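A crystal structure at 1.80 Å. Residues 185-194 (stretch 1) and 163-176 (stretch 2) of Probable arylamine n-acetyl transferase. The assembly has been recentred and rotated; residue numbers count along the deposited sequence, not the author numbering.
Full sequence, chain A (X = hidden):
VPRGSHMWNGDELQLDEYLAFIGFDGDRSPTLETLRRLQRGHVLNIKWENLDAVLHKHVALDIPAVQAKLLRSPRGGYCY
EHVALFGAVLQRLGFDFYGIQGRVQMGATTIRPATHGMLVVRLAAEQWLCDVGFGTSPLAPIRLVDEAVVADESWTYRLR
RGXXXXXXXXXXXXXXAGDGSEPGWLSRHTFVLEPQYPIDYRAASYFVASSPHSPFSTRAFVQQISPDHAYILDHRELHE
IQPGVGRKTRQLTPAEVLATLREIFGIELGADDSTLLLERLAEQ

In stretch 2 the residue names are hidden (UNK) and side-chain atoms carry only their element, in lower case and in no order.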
ATOM      1  N   TRP A 185      16.116 -14.314   1.377  1.00 16.43           N
ATOM      2  CA  TRP A 185      15.232 -13.198   1.085  1.00 17.29           C
ATOM      3  C   TRP A 185      14.398 -13.436  -0.127  1.00 21.10           C
ATOM      4  O   TRP A 185      14.846 -14.121  -1.043  1.00 21.56           O
ATOM      5  CB  TRP A 185      16.103 -11.944   0.843  1.00 16.95           C
ATOM      6  CG  TRP A 185      16.960 -11.618   2.028  1.00 18.13           C
ATOM      7  CD1 TRP A 185      18.268 -11.974   2.223  1.00 21.14           C
ATOM      8  CD2 TRP A 185      16.510 -11.051   3.255  1.00 17.92           C
ATOM      9  NE1 TRP A 185      18.680 -11.584   3.473  1.00 21.17           N
ATOM     10  CE2 TRP A 185      17.618 -11.017   4.135  1.00 22.16           C
ATOM     11  CE3 TRP A 185      15.277 -10.536   3.694  1.00 19.22           C
ATOM     12  CZ2 TRP A 185      17.528 -10.491   5.428  1.00 22.13           C
ATOM     13  CZ3 TRP A 185      15.191 -10.009   4.975  1.00 20.78           C
ATOM     14  CH2 TRP A 185      16.305  -9.988   5.826  1.00 21.36           C
ATOM     15  N   LEU A 186      13.200 -12.825  -0.157  1.00 17.12           N
ATOM     16  CA  LEU A 186      12.316 -12.820  -1.325  1.00 16.51           C
ATOM     17  C   LEU A 186      12.185 -11.377  -1.809  1.00 19.00           C
ATOM     18  O   LEU A 186      11.640 -10.554  -1.067  1.00 17.82           O
ATOM     19  CB  LEU A 186      10.923 -13.413  -1.003  1.00 16.23           C
ATOM     20  CG  LEU A 186       9.896 -13.382  -2.171  1.00 20.44           C
ATOM     21  CD1 LEU A 186      10.306 -14.350  -3.317  1.00 20.80           C
ATOM     22  CD2 LEU A 186       8.481 -13.689  -1.682  1.00 21.86           C
ATOM     23  N   SER A 187      12.646 -11.057  -3.041  1.00 16.93           N
ATOM     24  CA  SER A 187      12.478  -9.680  -3.541  1.00 16.27           C
ATOM     25  C   SER A 187      11.003  -9.305  -3.587  1.00 20.18           C
ATOM     26  O   SER A 187      10.188 -10.103  -4.057  1.00 20.74           O
ATOM     27  CB  SER A 187      13.102  -9.495  -4.921  1.00 20.03           C
ATOM     28  OG  SER A 187      12.398 -10.219  -5.920  1.00 25.29           O
ATOM     29  N   ARG A 188      10.651  -8.110  -3.072  1.00 16.12           N
ATOM     30  CA  ARG A 188       9.277  -7.599  -3.149  1.00 15.82           C
ATOM     31  C   ARG A 188       9.169  -6.714  -4.369  1.00 18.10           C
ATOM     32  O   ARG A 188       8.460  -7.024  -5.308  1.00 18.34           O
ATOM     33  CB  ARG A 188       8.885  -6.802  -1.899  1.00 16.51           C
ATOM     34  CG  ARG A 188       8.162  -7.587  -0.869  1.00 26.46           C
ATOM     35  CD  ARG A 188       7.599  -6.641   0.156  1.00 24.76           C
ATOM     36  NE  ARG A 188       6.988  -7.408   1.232  1.00 22.08           N
ATOM     37  CZ  ARG A 188       6.379  -6.880   2.276  1.00 28.33           C
ATOM     38  NH1 ARG A 188       6.315  -5.560   2.421  1.00 18.60           N
ATOM     39  NH2 ARG A 188       5.849  -7.665   3.206  1.00 21.13           N
ATOM     40  N   HIS A 189       9.890  -5.596  -4.344  1.00 15.49           N
ATOM     41  CA  HIS A 189       9.912  -4.646  -5.447  1.00 13.74           C
ATOM     42  C   HIS A 189      11.295  -4.035  -5.616  1.00 16.40           C
ATOM     43  O   HIS A 189      12.140  -4.124  -4.717  1.00 14.18           O
ATOM     44  CB  HIS A 189       8.858  -3.530  -5.217  1.00 14.24           C
ATOM     45  CG  HIS A 189       8.954  -2.780  -3.915  1.00 16.83           C
ATOM     46  ND1 HIS A 189       9.992  -1.905  -3.660  1.00 18.42           N
ATOM     47  CD2 HIS A 189       8.057  -2.706  -2.899  1.00 18.01           C
ATOM     48  CE1 HIS A 189       9.752  -1.404  -2.463  1.00 17.50           C
ATOM     49  NE2 HIS A 189       8.573  -1.831  -1.980  1.00 17.98           N
ATOM     50  N   THR A 190      11.520  -3.430  -6.778  1.00 13.99           N
ATOM     51  CA  THR A 190      12.713  -2.627  -7.060  1.00 13.84           C
ATOM     52  C   THR A 190      12.209  -1.213  -7.271  1.00 17.02           C
ATOM     53  O   THR A 190      11.087  -1.040  -7.733  1.00 17.69           O
ATOM     54  CB  THR A 190      13.540  -3.120  -8.262  1.00 18.84           C
ATOM     55  OG1 THR A 190      12.780  -2.983  -9.474  1.00 16.39           O
ATOM     56  CG2 THR A 190      14.079  -4.545  -8.084  1.00 15.78           C
ATOM     57  N   PHE A 191      12.991  -0.209  -6.928  1.00 12.61           N
ATOM     58  CA  PHE A 191      12.565   1.173  -7.171  1.00 12.25           C
ATOM     59  C   PHE A 191      13.769   2.034  -7.502  1.00 16.16           C
ATOM     60  O   PHE A 191      14.892   1.678  -7.193  1.00 13.06           O
ATOM     61  CB  PHE A 191      11.771   1.774  -5.987  1.00 13.41           C
ATOM     62  CG  PHE A 191      12.494   1.808  -4.652  1.00 13.78           C
ATOM     63  CD1 PHE A 191      12.425   0.734  -3.782  1.00 15.36           C
ATOM     64  CD2 PHE A 191      13.209   2.934  -4.257  1.00 15.00           C
ATOM     65  CE1 PHE A 191      13.118   0.751  -2.565  1.00 16.46           C
ATOM     66  CE2 PHE A 191      13.892   2.961  -3.048  1.00 17.71           C
ATOM     67  CZ  PHE A 191      13.825   1.878  -2.195  1.00 16.45           C
ATOM     68  N   VAL A 192      13.501   3.175  -8.130  1.00 15.25           N
ATOM     69  CA  VAL A 192      14.458   4.233  -8.464  1.00 14.70           C
ATOM     70  C   VAL A 192      13.875   5.513  -7.859  1.00 19.67           C
ATOM     71  O   VAL A 192      12.660   5.597  -7.661  1.00 18.22           O
ATOM     72  CB  VAL A 192      14.726   4.339  -9.984  1.00 16.88           C
ATOM     73  CG1 VAL A 192      15.402   3.066 -10.513  1.00 16.09           C
ATOM     74  CG2 VAL A 192      13.458   4.658 -10.756  1.00 16.42           C
ATOM     75  N   LEU A 193      14.723   6.503  -7.576  1.00 18.91           N
ATOM     76  CA  LEU A 193      14.263   7.722  -6.932  1.00 18.50           C
ATOM     77  C   LEU A 193      13.747   8.777  -7.906  1.00 19.67           C
ATOM     78  O   LEU A 193      13.453   9.882  -7.454  1.00 18.27           O
ATOM     79  CB  LEU A 193      15.379   8.315  -6.083  1.00 18.93           C
ATOM     80  CG  LEU A 193      15.961   7.385  -4.989  1.00 23.33           C
ATOM     81  CD1 LEU A 193      17.062   8.101  -4.227  1.00 23.73           C
ATOM     82  CD2 LEU A 193      14.859   6.876  -4.032  1.00 22.52           C
ATOM     83  N   GLU A 194      13.601   8.458  -9.213  1.00 16.53           N
ATOM     84  CA  GLU A 194      13.050   9.434 -10.163  1.00 15.03           C
ATOM     85  C   GLU A 194      11.712   9.976  -9.637  1.00 19.00           C
ATOM     86  O   GLU A 194      10.800   9.173  -9.376  1.00 17.78           O
ATOM     87  CB  GLU A 194      12.843   8.800 -11.564  1.00 16.05           C
ATOM     88  CG  GLU A 194      12.574   9.836 -12.660  1.00 18.01           C
ATOM     89  CD  GLU A 194      13.680  10.866 -12.849  1.00 34.53           C
ATOM     90  OE1 GLU A 194      14.870  10.472 -12.896  1.00 21.95           O
ATOM     91  OE2 GLU A 194      13.359  12.076 -12.859  1.00 25.09           O
ATOM     92  N   UNK A 163      22.246  -2.352  -9.540  1.00 16.06           N
ATOM     93  CA  UNK A 163      21.759  -2.228 -10.911  1.00 15.15           C
ATOM     94  C   UNK A 163      20.534  -3.103 -11.003  1.00 19.47           C
ATOM     95  O   UNK A 163      20.578  -4.207 -11.534  1.00 20.09           O
ATOM     96  o   UNK A 163      23.384  -2.181 -15.548  1.00 23.88           O
ATOM     97  c   UNK A 163      23.589  -2.546 -14.369  1.00 36.85           C
ATOM     98  c   UNK A 163      22.501  -2.293 -13.343  1.00 19.97           C
ATOM     99  c   UNK A 163      22.866  -2.630 -11.901  1.00 16.66           C
ATOM    100  o   UNK A 163      24.660  -3.068 -13.989  1.00 27.87           O
ATOM    101  N   UNK A 164      19.429  -2.614 -10.441  1.00 16.20           N
ATOM    102  CA  UNK A 164      18.181  -3.360 -10.293  1.00 16.24           C
ATOM    103  C   UNK A 164      17.622  -3.814 -11.641  1.00 19.53           C
ATOM    104  O   UNK A 164      17.111  -4.927 -11.753  1.00 18.06           O
ATOM    105  c   UNK A 164      17.139  -2.578  -9.454  1.00 18.56           C
ATOM    106  c   UNK A 164      16.840  -1.192 -10.040  1.00 17.97           C
ATOM    107  c   UNK A 164      17.619  -2.448  -8.014  1.00 17.58           C
ATOM    108  N   UNK A 165      17.779  -2.967 -12.660  1.00 16.77           N
ATOM    109  CA  UNK A 165      17.384  -3.213 -14.043  1.00 16.25           C
ATOM    110  C   UNK A 165      18.554  -2.666 -14.869  1.00 19.01           C
ATOM    111  O   UNK A 165      19.291  -1.821 -14.345  1.00 16.63           O
ATOM    112  c   UNK A 165      14.864  -3.185 -13.534  1.00 14.67           C
ATOM    113  o   UNK A 165      16.070  -1.184 -14.101  1.00 17.00           O
ATOM    114  c   UNK A 165      16.007  -2.580 -14.347  1.00 16.69           C
ATOM    115  N   UNK A 166      18.800  -3.131 -16.111  1.00 18.98           N
ATOM    116  CA  UNK A 166      20.010  -2.692 -16.841  1.00 18.87           C
ATOM    117  C   UNK A 166      20.165  -1.168 -17.001  1.00 22.10           C
ATOM    118  O   UNK A 166      19.247  -0.472 -17.411  1.00 20.82           O
ATOM    119  c   UNK A 166      19.858  -3.388 -18.204  1.00 20.99           C
ATOM    120  c   UNK A 166      18.094  -4.195 -16.861  1.00 20.99           C
ATOM    121  c   UNK A 166      19.141  -4.647 -17.868  1.00 25.09           C
ATOM    122  N   UNK A 167      21.337  -0.674 -16.615  1.00 21.05           N
ATOM    123  CA  UNK A 167      21.710   0.737 -16.675  1.00 20.65           C
ATOM    124  C   UNK A 167      21.049   1.598 -15.619  1.00 22.75           C
ATOM    125  O   UNK A 167      21.248   2.815 -15.605  1.00 21.48           O
ATOM    126  N   UNK A 168      20.240   0.994 -14.732  1.00 17.70           N
ATOM    127  CA  UNK A 168      19.599   1.772 -13.675  1.00 16.47           C
ATOM    128  C   UNK A 168      20.371   1.677 -12.348  1.00 20.50           C
ATOM    129  O   UNK A 168      21.233   0.809 -12.163  1.00 19.41           O
ATOM    130  c   UNK A 168      18.154   1.335 -13.486  1.00 17.50           C
ATOM    131  N   UNK A 169      20.134   2.655 -11.478  1.00 16.65           N
ATOM    132  CA  UNK A 169      20.684   2.730 -10.126  1.00 15.36           C
ATOM    133  C   UNK A 169      19.481   2.768  -9.228  1.00 17.88           C
ATOM    134  O   UNK A 169      18.718   3.730  -9.262  1.00 19.20           O
ATOM    135  o   UNK A 169      22.313   5.413  -8.199  1.00 31.78           O
ATOM    136  c   UNK A 169      21.610   3.964  -9.945  1.00 17.67           C
ATOM    137  o   UNK A 169      22.019   3.302  -7.693  1.00 24.41           O
ATOM    138  c   UNK A 169      22.017   4.246  -8.511  1.00 24.41           C
ATOM    139  N   UNK A 170      19.252   1.688  -8.498  1.00 13.97           N
ATOM    140  CA  UNK A 170      18.055   1.615  -7.675  1.00 13.37           C
ATOM    141  C   UNK A 170      18.229   0.719  -6.470  1.00 17.67           C
ATOM    142  O   UNK A 170      19.345   0.291  -6.168  1.00 16.50           O
ATOM    143  N   UNK A 171      17.112   0.426  -5.795  1.00 15.93           N
ATOM    144  CA  UNK A 171      17.103  -0.429  -4.609  1.00 16.41           C
ATOM    145  C   UNK A 171      16.140  -1.581  -4.765  1.00 18.46           C
ATOM    146  O   UNK A 171      15.075  -1.410  -5.361  1.00 16.88           O
ATOM    147  c   UNK A 171      18.041   2.604  -3.395  1.00 16.07           C
ATOM    148  c   UNK A 171      19.673   4.378  -2.877  1.00 19.75           C
ATOM    149  c   UNK A 171      19.078   3.145  -2.595  1.00 20.00           C
ATOM    150  c   UNK A 171      17.592   3.337  -4.510  1.00 17.75           C
ATOM    151  c   UNK A 171      16.667   0.371  -3.355  1.00 15.44           C
ATOM    152  c   UNK A 171      19.233   5.051  -4.002  1.00 20.57           C
ATOM    153  c   UNK A 171      18.228   4.522  -4.833  1.00 19.66           C
ATOM    154  c   UNK A 171      17.677   1.341  -2.823  1.00 16.14           C
ATOM    155  c   UNK A 171      18.453   1.187  -1.706  1.00 19.46           C
ATOM    156  n   UNK A 171      19.301   2.267  -1.567  1.00 18.82           N
ATOM    157  N   UNK A 172      16.436  -2.698  -4.084  1.00 15.87           N
ATOM    158  CA  UNK A 172      15.508  -3.806  -3.974  1.00 15.80           C
ATOM    159  C   UNK A 172      15.091  -3.873  -2.534  1.00 17.55           C
ATOM    160  O   UNK A 172      15.955  -3.934  -1.657  1.00 16.12           O
ATOM    161  c   UNK A 172      15.118  -6.350  -4.335  1.00 13.34           C
ATOM    162  c   UNK A 172      16.111  -5.158  -4.451  1.00 17.36           C
ATOM    163  o   UNK A 172      16.585  -5.035  -5.782  1.00 16.53           O
ATOM    164  N   UNK A 173      13.778  -3.893  -2.282  1.00 14.22           N
ATOM    165  CA  UNK A 173      13.268  -4.157  -0.947  1.00 14.00           C
ATOM    166  C   UNK A 173      12.841  -5.611  -0.945  1.00 16.55           C
ATOM    167  O   UNK A 173      12.045  -5.997  -1.808  1.00 14.73           O
ATOM    168  c   UNK A 173      12.532  -2.828   1.928  1.00 18.75           C
ATOM    169  c   UNK A 173      10.178  -2.929   1.053  1.00 20.37           C
ATOM    170  c   UNK A 173      11.597  -3.472   0.884  1.00 18.24           C
ATOM    171  c   UNK A 173      12.118  -3.233  -0.529  1.00 14.30           C
ATOM    172  N   UNK A 174      13.398  -6.427  -0.027  1.00 12.99           N
ATOM    173  CA  UNK A 174      13.074  -7.863   0.063  1.00 12.13           C
ATOM    174  C   UNK A 174      12.422  -8.187   1.395  1.00 19.49           C
ATOM    175  O   UNK A 174      12.646  -7.484   2.389  1.00 17.90           O
ATOM    176  o   UNK A 174      14.997  -8.530  -1.331  1.00 18.03           O
ATOM    177  c   UNK A 174      14.326  -8.734  -0.095  1.00 12.58           C
ATOM    178  N   UNK A 175      11.653  -9.277   1.436  1.00 17.27           N
ATOM    179  CA  UNK A 175      11.050  -9.707   2.710  1.00 16.91           C
ATOM    180  C   UNK A 175      11.736 -10.989   3.096  1.00 20.61           C
ATOM    181  O   UNK A 175      12.192 -11.718   2.213  1.00 16.86           O
ATOM    182  c   UNK A 175       9.047 -10.869   1.570  1.00 20.36           C
ATOM    183  o   UNK A 175       7.089 -12.227   1.672  1.00 22.49           O
ATOM    184  c   UNK A 175       9.517  -9.864   2.622  1.00 18.27           C
ATOM    185  o   UNK A 175       6.832 -10.103   1.145  1.00 26.31           O
ATOM    186  c   UNK A 175       7.546 -11.076   1.475  1.00 35.89           C
ATOM    187  N   UNK A 176      11.860 -11.261   4.410  1.00 18.89           N
ATOM    188  CA  UNK A 176      12.470 -12.512   4.847  1.00 18.10           C
ATOM    189  C   UNK A 176      11.689 -13.706   4.262  1.00 19.04           C
ATOM    190  O   UNK A 176      10.456 -13.694   4.223  1.00 18.27           O
ATOM    191  c   UNK A 176      12.528 -12.580   6.360  1.00 19.04           C
TER
HETATM  192  O   HOH W   1      17.545   5.956  -8.256  1.00 18.30           O

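Position 163 carries three carbons in a row, the third bearing two oxygens, and lies out of reach of stretch 1. This is a glutamate, E163. At 164 one carbon carries two more and points toward the other strand, its CB 3.8 Å from T190 CB: V164, a compact apolar contact. Position 165 has one carbon bearing an oxygen and a carbon, hence T165.

At 166 three carbons close a ring onto the backbone N, which defines P166; its phi of -56° suits the second place of a type II turn. Position 167 has no side chain and a phi of 74°, a value that favours glycine: G167. Its N donates to E163 OE2 at 2.8 Å. Position 168 has a single carbon, 4.4 Å from V192 CG1, so it is A168, whose N closes the turn on T165 O at 3.0 Å. At 169 two carbons, the second with two oxygens, make D169; a water accepts from L193 N and donates to D169 O.

Position 170 again lacks a side chain. A CB here would sit 2.4 Å from F191 O, a clash, so G170 fits the close approach. Position 171 shows one carbon leading to fused five- and six-membered rings with a single nitrogen: W171. Its CB lies over one face of the F191 ring, 3.4 Å from F191 CZ, and its CZ3 is 3.7 Å from L193 CG.

Position 172 has one carbon bearing an oxygen and a carbon, T172; its OG1 lies 3.4 Å from T190 CG2. At 173 four carbons fork at the second, giving L173, whose CB packs 3.6 Å from H189 CE1. Position 174 has one carbon, then one oxygen: S174, whose OG lies 3.5 Å from S187 CA. The 4.1 Å between S174 CA and S187 CA belongs to a non-hydrogen-bonded pair, and the two side chains diverge. At 175 three carbons end in two oxygens. This is E175, whose OE1 meets R188 NE at 2.7 Å in a salt bridge. Position 176 has one carbon, A176, its CB 4.0 Å from W185 CZ3.

The strands run antiparallel, joined by paired backbone hydrogen bonds between E175 and L186 and between W171 and F191. Between S187 and H189 the register slips by one in a beta bulge: L173 O accepts from R188 N at 2.8 Å and weakly from H189 N at 3.4 Å. At the bulge R188 points its side chain toward stretch 2, where E175 balances its charge. W171, L173 and E175 share a sheet face with F191, H189 and L186, uniting aromatic packing with the ion pair.

Stretch 2 (163-176) EVTPGADGWTLSEA
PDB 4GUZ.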